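Local coordinates for nicotinate-nucleotide--dimethylbenzimidazole phosphoribosyltransferase (Thermus thermophilus HB8, PDB 1WX1) that catalyses transfer of the phosphoribosyl group of nicotinate mononucleotide to 5,6-dimethylbenzimidazole, yielding alpha-ribazole 5'-phosphate for cobalamin synthesis, at the interface of chains A and B. Coordinates in Å, arbitrary orientation; residue numbers count along the deposited sequence, not the author numbering. Chains: chain A/B, nicotinate-nucleotide--dimethylbenzimidazole phosphoribosyltransferase.

The interface of chains A and B. Residues chain A 26, 314, 316-317, 321; chain B 88, 91, 310.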
# COMPACT_ATOMS: atom_id res chain seq x y z
N LEU A 26 -1.49 5.80 9.01
CA LEU A 26 -0.79 6.80 8.21
C LEU A 26 -0.58 8.10 8.99
O LEU A 26 0.32 8.87 8.67
CB LEU A 26 -1.55 7.08 6.92
CG LEU A 26 -1.59 5.94 5.89
CD1 LEU A 26 -2.28 6.42 4.61
CD2 LEU A 26 -0.16 5.48 5.58
N LEU A 314 2.93 5.44 -0.27
CA LEU A 314 2.18 5.56 0.98
C LEU A 314 2.85 6.60 1.87
O LEU A 314 2.18 7.38 2.53
CB LEU A 314 2.12 4.23 1.72
CG LEU A 314 1.28 3.13 1.08
CD1 LEU A 314 1.29 1.90 1.99
CD2 LEU A 314 -0.15 3.62 0.88
N ARG A 316 4.55 9.16 0.85
CA ARG A 316 4.27 10.47 0.26
C ARG A 316 2.86 10.91 0.63
O ARG A 316 2.63 12.07 0.98
CB ARG A 316 4.41 10.42 -1.26
CG ARG A 316 5.81 10.06 -1.74
CD ARG A 316 6.02 10.42 -3.20
NE ARG A 316 7.34 10.03 -3.66
CZ ARG A 316 7.62 8.87 -4.26
NH1 ARG A 316 6.65 7.99 -4.47
NH2 ARG A 316 8.87 8.59 -4.62
N ALA A 317 1.92 9.98 0.55
CA ALA A 317 0.53 10.27 0.89
C ALA A 317 0.44 10.71 2.35
O ALA A 317 -0.26 11.67 2.68
CB ALA A 317 -0.33 9.03 0.67
N ILE A 321 -0.97 14.45 4.34
CA ILE A 321 -2.07 14.56 5.30
C ILE A 321 -2.00 15.90 6.04
O ILE A 321 -3.02 16.57 6.22
CB ILE A 321 -2.04 13.43 6.35
CG1 ILE A 321 -2.35 12.09 5.69
CG2 ILE A 321 -3.06 13.71 7.45
CD1 ILE A 321 -2.21 10.89 6.61
N PHE B 88 -4.35 12.98 -1.08
CA PHE B 88 -3.95 11.65 -1.52
C PHE B 88 -3.94 11.60 -3.04
O PHE B 88 -3.06 10.99 -3.64
CB PHE B 88 -4.89 10.58 -0.97
CG PHE B 88 -4.71 10.30 0.50
CD1 PHE B 88 -3.63 10.85 1.19
CD2 PHE B 88 -5.59 9.48 1.18
CE1 PHE B 88 -3.44 10.58 2.54
CE2 PHE B 88 -5.42 9.20 2.53
CZ PHE B 88 -4.33 9.75 3.21
N ALA B 91 -0.80 12.74 -4.49
CA ALA B 91 0.28 11.78 -4.32
C ALA B 91 0.07 10.49 -5.11
O ALA B 91 0.97 9.65 -5.18
CB ALA B 91 0.45 11.45 -2.84
N LEU B 310 -5.40 5.66 -2.47
CA LEU B 310 -4.13 5.22 -1.89
C LEU B 310 -3.64 3.93 -2.53
O LEU B 310 -2.44 3.67 -2.58
CB LEU B 310 -4.28 4.97 -0.39
CG LEU B 310 -4.33 6.18 0.54
CD1 LEU B 310 -4.50 5.70 1.97
CD2 LEU B 310 -3.05 6.99 0.38
O HOH W 1 3.59 8.67 -5.08
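The backbone carbonyl O of B:Ala91, at the end of helix 84-91, lies 2.8 Å from a water that also meets the guanidinium NH1 of A:Arg316, 3.2 Å away. This bridge flanks an apolar helix-packing patch between two copies of the CobT-family phosphoribosyltransferase, a probable dimer interface, and illustrates how two-fold symmetry brings the same helix to the contact from both chains: 306-321 supplies A:Ala317 on one side and B:Leu310 on the other. The small A:Ala317 lies among B:Leu310, B:Phe88 and B:Ala91. Its CB is pressed by CD2 of B:Leu310 at 3.4 Å, a tight contact, and also meets CD1 of B:Phe88, while the B:Ala91 methyl packs against its CA at 3.9 Å. The other branch of B:Leu310, CD1, meets CD1 of A:Leu26 tip to tip at 3.5 Å. With CG set beside its own backbone N, opposite the carbonyl carbon (chi1 -76°), B:Leu310 carries CD2 over the centre of the B:Phe88 ring, 3.6 Å above the plane. This branch rests in the corner between the ring face and the alanine methyl, which is likely to limit its rotation. B:Phe88 offers its outer carbons to the partner: CE1 reaches CG1 of A:Ile321 at 3.7 Å, those two side chains crossing obliquely, and touches the backbone O of A:Ala317 at 3.4 Å. With an alanine in place of B:Phe88, A:Ile321 would probably lose an apolar partner across the interface and CD2 of B:Leu310 the flat surface beneath it, leaving that branch freer to turn.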